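Local coordinates for protein aminotransferase, class I (Staphylococcus aureus, PDB 2O1B) that probably catalyses pyridoxal-5'-phosphate-dependent transfer of amino groups between amino acids and 2-oxo acids, as a class I aminotransferase, at residues S176-I179 / D180-L184; A208-K211 / G212-T215. All coordinates share one frame; numbering follows the deposited sequence.

Contact 1: residues S176-I179 / D180-L184; sequences SQII and DKTKL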
ATOM      1  N   SER A 176      10.276  -1.996 -35.139  1.00 35.04           N
ATOM      2  CA  SER A 176      10.955  -3.262 -34.866  1.00 35.54           C
ATOM      3  C   SER A 176      11.993  -3.144 -33.754  1.00 35.72           C
ATOM      4  O   SER A 176      12.167  -4.073 -32.965  1.00 35.90           O
ATOM      5  CB  SER A 176      11.578  -3.846 -36.141  1.00 35.62           C
ATOM      6  OG  SER A 176      12.552  -2.979 -36.701  1.00 36.50           O
ATOM      7  N   GLN A 177      12.661  -1.993 -33.691  1.00 35.96           N
ATOM      8  CA  GLN A 177      13.671  -1.724 -32.668  1.00 36.09           C
ATOM      9  C   GLN A 177      13.079  -1.618 -31.263  1.00 35.83           C
ATOM     10  O   GLN A 177      13.687  -2.081 -30.297  1.00 35.59           O
ATOM     11  CB  GLN A 177      14.464  -0.459 -33.007  1.00 36.24           C
ATOM     12  CG  GLN A 177      15.176  -0.512 -34.360  1.00 37.93           C
ATOM     13  CD  GLN A 177      16.353   0.451 -34.448  1.00 40.27           C
ATOM     14  OE1 GLN A 177      16.407   1.307 -35.338  1.00 40.84           O
ATOM     15  NE2 GLN A 177      17.301   0.319 -33.519  1.00 40.81           N
ATOM     16  N   ILE A 178      11.897  -1.010 -31.159  1.00 35.83           N
ATOM     17  CA  ILE A 178      11.201  -0.873 -29.883  1.00 35.80           C
ATOM     18  C   ILE A 178      10.746  -2.228 -29.349  1.00 35.78           C
ATOM     19  O   ILE A 178      10.946  -2.524 -28.170  1.00 35.95           O
ATOM     20  CB  ILE A 178       9.967   0.092 -29.961  1.00 36.04           C
ATOM     21  CG1 ILE A 178      10.333   1.477 -30.536  1.00 36.64           C
ATOM     22  CG2 ILE A 178       9.292   0.221 -28.606  1.00 35.52           C
ATOM     23  CD1 ILE A 178      11.486   2.215 -29.844  1.00 37.85           C
ATOM     24  N   ILE A 179      10.124  -3.034 -30.209  1.00 35.58           N
ATOM     25  CA  ILE A 179       9.638  -4.369 -29.831  1.00 35.69           C
ATOM     26  C   ILE A 179      10.761  -5.201 -29.219  1.00 35.47           C
ATOM     27  O   ILE A 179      10.575  -5.845 -28.189  1.00 35.73           O
ATOM     28  CB  ILE A 179       9.068  -5.146 -31.047  1.00 35.83           C
ATOM     29  CG1 ILE A 179       7.918  -4.383 -31.702  1.00 35.38           C
ATOM     30  CG2 ILE A 179       8.611  -6.547 -30.636  1.00 36.08           C
ATOM     31  CD1 ILE A 179       7.641  -4.811 -33.153  1.00 35.86           C
ATOM     32  N   ASP A 180      11.924  -5.174 -29.866  1.00 35.37           N
ATOM     33  CA  ASP A 180      13.103  -5.901 -29.407  1.00 34.88           C
ATOM     34  C   ASP A 180      13.565  -5.465 -28.017  1.00 34.24           C
ATOM     35  O   ASP A 180      14.049  -6.285 -27.230  1.00 34.64           O
ATOM     36  CB  ASP A 180      14.244  -5.748 -30.419  1.00 35.39           C
ATOM     37  CG  ASP A 180      14.106  -6.685 -31.618  1.00 36.03           C
ATOM     38  OD1 ASP A 180      12.995  -7.208 -31.876  1.00 36.72           O
ATOM     39  OD2 ASP A 180      15.121  -6.899 -32.311  1.00 37.53           O
ATOM     40  N   LYS A 181      13.407  -4.182 -27.711  1.00 32.85           N
ATOM     41  CA  LYS A 181      13.874  -3.651 -26.431  1.00 31.21           C
ATOM     42  C   LYS A 181      12.804  -3.689 -25.343  1.00 29.96           C
ATOM     43  O   LYS A 181      13.103  -3.418 -24.174  1.00 29.37           O
ATOM     44  CB  LYS A 181      14.393  -2.217 -26.593  1.00 31.40           C
ATOM     45  CG  LYS A 181      15.694  -2.088 -27.354  1.00 32.08           C
ATOM     46  CD  LYS A 181      16.095  -0.631 -27.447  1.00 32.84           C
ATOM     47  CE  LYS A 181      17.179  -0.417 -28.498  1.00 34.13           C
ATOM     48  NZ  LYS A 181      17.415   1.037 -28.719  1.00 34.05           N
ATOM     49  N   THR A 182      11.569  -4.025 -25.717  1.00 28.28           N
ATOM     50  CA  THR A 182      10.458  -3.988 -24.765  1.00 26.89           C
ATOM     51  C   THR A 182      10.430  -5.196 -23.832  1.00 26.15           C
ATOM     52  O   THR A 182      10.453  -6.348 -24.265  1.00 26.26           O
ATOM     53  CB  THR A 182       9.088  -3.796 -25.465  1.00 26.88           C
ATOM     54  OG1 THR A 182       9.092  -2.541 -26.148  1.00 26.89           O
ATOM     55  CG2 THR A 182       7.950  -3.775 -24.445  1.00 26.34           C
ATOM     56  N   LYS A 183      10.361  -4.912 -22.540  1.00 25.17           N
ATOM     57  CA  LYS A 183      10.355  -5.959 -21.539  1.00 24.26           C
ATOM     58  C   LYS A 183       8.992  -6.105 -20.871  1.00 23.51           C
ATOM     59  O   LYS A 183       8.708  -7.131 -20.262  1.00 22.88           O
ATOM     60  CB  LYS A 183      11.465  -5.702 -20.526  1.00 24.59           C
ATOM     61  CG  LYS A 183      12.830  -5.467 -21.204  1.00 25.10           C
ATOM     62  CD  LYS A 183      13.321  -6.701 -21.949  1.00 25.80           C
ATOM     63  CE  LYS A 183      14.673  -6.467 -22.630  1.00 27.78           C
ATOM     64  NZ  LYS A 183      15.808  -6.495 -21.668  1.00 30.54           N
ATOM     65  N   LEU A 184       8.152  -5.082 -21.006  1.00 22.66           N
ATOM     66  CA  LEU A 184       6.820  -5.097 -20.427  1.00 22.57           C
ATOM     67  C   LEU A 184       5.827  -4.325 -21.293  1.00 22.61           C
ATOM     68  O   LEU A 184       6.171  -3.296 -21.895  1.00 22.24           O
ATOM     69  CB  LEU A 184       6.852  -4.521 -19.004  1.00 22.13           C
ATOM     70  CG  LEU A 184       5.602  -4.622 -18.124  1.00 22.72           C
ATOM     71  CD1 LEU A 184       5.259  -6.071 -17.769  1.00 22.04           C
ATOM     72  CD2 LEU A 184       5.822  -3.820 -16.867  1.00 22.25           C
TER
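Ile178 O takes two donors where the chain leaves the helix. The hydroxyl of Thr182 donates to it, with OG1 2.7 Å from Ile178 O. The hydroxyl lies well above the carbonyl plane, 51° out of it. A weak bond from Lys181 N, 3.0 Å from Ile178 O, is bent at the hydrogen. The rotation of Thr182 explains the first bond: OG1 stands anti to its own carbonyl carbon (chi1 -62°), which turns it back to the helix end. Its flank meets aliphatic carbon, as Ile178 CG2 lies 3.7 Å from Thr182 OG1. The next carbonyl takes a backbone bond: Thr182 N donates to Ile179 O at 3.2 Å and comes from above that carbonyl plane. Further back in the helix, Asp180 N reaches Ser176 O at 3.3 Å in a fairly straight bond. Lys181 runs extended beyond CG, and its CG passes 3.6 Å from Gln177 O. Ile178, Lys181 and Thr182 also touch Tyr135 on strand 135-140, while Ile179 packs on Val174. Thr182 is the first residue to leave helical geometry. The arrangement is a short surface helix, 176-181, running directly into strand 182-187, an inner strand of the large mixed sheet in this aminotransferase fold, parallel to both its neighbours.

Contact 2: residues A208-K211 / G212-T215; sequences AKFK and GTDT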
ATOM      1  N   ALA A 208       1.160 -14.955 -29.074  1.00 25.35           N
ATOM      2  CA  ALA A 208       2.009 -15.508 -30.130  1.00 25.51           C
ATOM      3  C   ALA A 208       3.147 -14.561 -30.512  1.00 25.76           C
ATOM      4  O   ALA A 208       4.242 -15.007 -30.852  1.00 26.21           O
ATOM      5  CB  ALA A 208       1.182 -15.867 -31.352  1.00 25.69           C
ATOM      6  N   LYS A 209       2.893 -13.257 -30.456  1.00 26.05           N
ATOM      7  CA  LYS A 209       3.918 -12.270 -30.791  1.00 26.07           C
ATOM      8  C   LYS A 209       5.074 -12.260 -29.776  1.00 26.28           C
ATOM      9  O   LYS A 209       6.230 -12.073 -30.165  1.00 25.64           O
ATOM     10  CB  LYS A 209       3.295 -10.877 -30.936  1.00 26.05           C
ATOM     11  CG  LYS A 209       4.262  -9.759 -31.365  1.00 26.67           C
ATOM     12  CD  LYS A 209       4.547  -9.772 -32.863  1.00 28.91           C
ATOM     13  CE  LYS A 209       5.493  -8.653 -33.241  1.00 29.95           C
ATOM     14  NZ  LYS A 209       6.883  -9.131 -33.415  1.00 33.43           N
ATOM     15  N   PHE A 210       4.760 -12.478 -28.491  1.00 26.15           N
ATOM     16  CA  PHE A 210       5.764 -12.328 -27.423  1.00 27.01           C
ATOM     17  C   PHE A 210       6.161 -13.599 -26.659  1.00 28.02           C
ATOM     18  O   PHE A 210       7.001 -13.537 -25.753  1.00 28.63           O
ATOM     19  CB  PHE A 210       5.374 -11.195 -26.445  1.00 26.28           C
ATOM     20  CG  PHE A 210       5.191  -9.867 -27.119  1.00 25.36           C
ATOM     21  CD1 PHE A 210       6.284  -9.168 -27.610  1.00 24.05           C
ATOM     22  CD2 PHE A 210       3.918  -9.339 -27.312  1.00 25.33           C
ATOM     23  CE1 PHE A 210       6.124  -7.958 -28.255  1.00 23.86           C
ATOM     24  CE2 PHE A 210       3.749  -8.130 -27.966  1.00 24.33           C
ATOM     25  CZ  PHE A 210       4.848  -7.437 -28.432  1.00 24.60           C
ATOM     26  N   LYS A 211       5.575 -14.740 -27.004  1.00 29.03           N
ATOM     27  CA  LYS A 211       5.981 -15.996 -26.367  1.00 30.19           C
ATOM     28  C   LYS A 211       7.402 -16.330 -26.832  1.00 30.16           C
ATOM     29  O   LYS A 211       7.722 -16.197 -28.015  1.00 30.13           O
ATOM     30  CB  LYS A 211       4.987 -17.135 -26.654  1.00 30.25           C
ATOM     31  CG  LYS A 211       5.469 -18.539 -26.250  1.00 31.47           C
ATOM     32  CD  LYS A 211       4.352 -19.604 -26.273  1.00 31.38           C
ATOM     33  CE  LYS A 211       3.642 -19.706 -27.622  1.00 32.11           C
ATOM     34  NZ  LYS A 211       4.533 -20.114 -28.746  1.00 33.26           N
ATOM     35  N   GLY A 212       8.256 -16.717 -25.886  1.00 30.29           N
ATOM     36  CA  GLY A 212       9.656 -17.008 -26.196  1.00 30.86           C
ATOM     37  C   GLY A 212      10.535 -15.778 -26.366  1.00 30.98           C
ATOM     38  O   GLY A 212      11.683 -15.886 -26.798  1.00 31.19           O
ATOM     39  N   THR A 213       9.990 -14.601 -26.051  1.00 30.83           N
ATOM     40  CA  THR A 213      10.798 -13.385 -25.960  1.00 30.53           C
ATOM     41  C   THR A 213      10.891 -13.078 -24.471  1.00 30.32           C
ATOM     42  O   THR A 213      10.272 -13.772 -23.673  1.00 30.63           O
ATOM     43  CB  THR A 213      10.162 -12.194 -26.721  1.00 30.44           C
ATOM     44  OG1 THR A 213       8.879 -11.882 -26.161  1.00 29.73           O
ATOM     45  CG2 THR A 213      10.006 -12.510 -28.208  1.00 30.46           C
ATOM     46  N   ASP A 214      11.661 -12.069 -24.080  1.00 30.18           N
ATOM     47  CA  ASP A 214      11.630 -11.661 -22.671  1.00 30.53           C
ATOM     48  C   ASP A 214      10.597 -10.567 -22.377  1.00 29.44           C
ATOM     49  O   ASP A 214      10.648  -9.938 -21.323  1.00 29.87           O
ATOM     50  CB  ASP A 214      13.023 -11.339 -22.091  1.00 31.13           C
ATOM     51  CG  ASP A 214      13.917 -10.547 -23.048  1.00 34.24           C
ATOM     52  OD1 ASP A 214      13.525 -10.288 -24.212  1.00 37.01           O
ATOM     53  OD2 ASP A 214      15.045 -10.195 -22.621  1.00 37.95           O
ATOM     54  N   THR A 215       9.646 -10.371 -23.293  1.00 28.12           N
ATOM     55  CA  THR A 215       8.578  -9.394 -23.091  1.00 26.85           C
ATOM     56  C   THR A 215       7.402 -10.038 -22.354  1.00 26.44           C
ATOM     57  O   THR A 215       6.859 -11.054 -22.793  1.00 25.92           O
ATOM     58  CB  THR A 215       8.060  -8.792 -24.421  1.00 26.78           C
ATOM     59  OG1 THR A 215       9.153  -8.473 -25.290  1.00 26.91           O
ATOM     60  CG2 THR A 215       7.242  -7.528 -24.166  1.00 26.47           C
TER
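This is a local turn contact at the end of helix 200-210, where the chain reverses before strand 216-220. Phe210 to Thr213 form a type II beta turn, and Phe210 O is its acceptor. Thr213 N donates to Phe210 O at 3.2 Å, closing the turn with a fairly straight bond. The hydroxyl of the same residue gives a second bond, with Thr213 OG1 2.5 Å from Phe210 O. Both donors approach from one face of the carbonyl plane. The amide stands the higher of the two, and the hydroxyl is tilted 32° from the plane. A single threonine therefore holds this carbonyl with both its backbone and its side chain. For this, Thr213 OG1 sits between its own backbone N and carbonyl carbon (chi1 61°). The hydroxyl oxygen also accepts a weak bond from Thr215 N, which ties the residue just before strand 216-220 to the turn. Gly212 occupies the third position of the turn with a positive phi of 78°, as is usual in type II turns.

The Phe210 ring is buried and packs against Thr215. Its CD1 lies 3.7 Å from Thr215 CB, and the two side chains meet at a slant. Thr213 OG1 lies at the ring's edge, near its plane. Lys209 CG covers one ring face, 3.7 Å above the plane and over the centre. Trp171 makes an edge-to-face contact with the same ring. Phe210 and Thr215 both rest on Ile185 of strand 182-187, and the polar end of Thr215 is satisfied by Thr182. The turn thus joins helix 200-210 to strand 216-220, which lies parallel to strand 182-187 and next to it in the sheet.

Contacts 1 and 2 come in series along the chain, with centres about 10 Å apart. Contact 1 enters strand 182-187, and contact 2 leads to strand 216-220, its parallel neighbour; helix 200-210 lies between these strands in sequence. They touch directly. Thr215 OG1 and Thr182 O are 2.7 Å apart, a probable hydrogen bond between the two strand entries. Elsewhere in the interface, Ile179 CG2 packs 3.7 Å from Phe210 CE1. Lys183 CE lies 3.7 Å from Asp214 OD2. Neither contact contains a cofactor-pocket residue. Farther along the chain, however, Thr188 and Asn192 follow strand 182-187, and Asp220 ends strand 216-220; all three line the pyridoxal-5'-phosphate pocket.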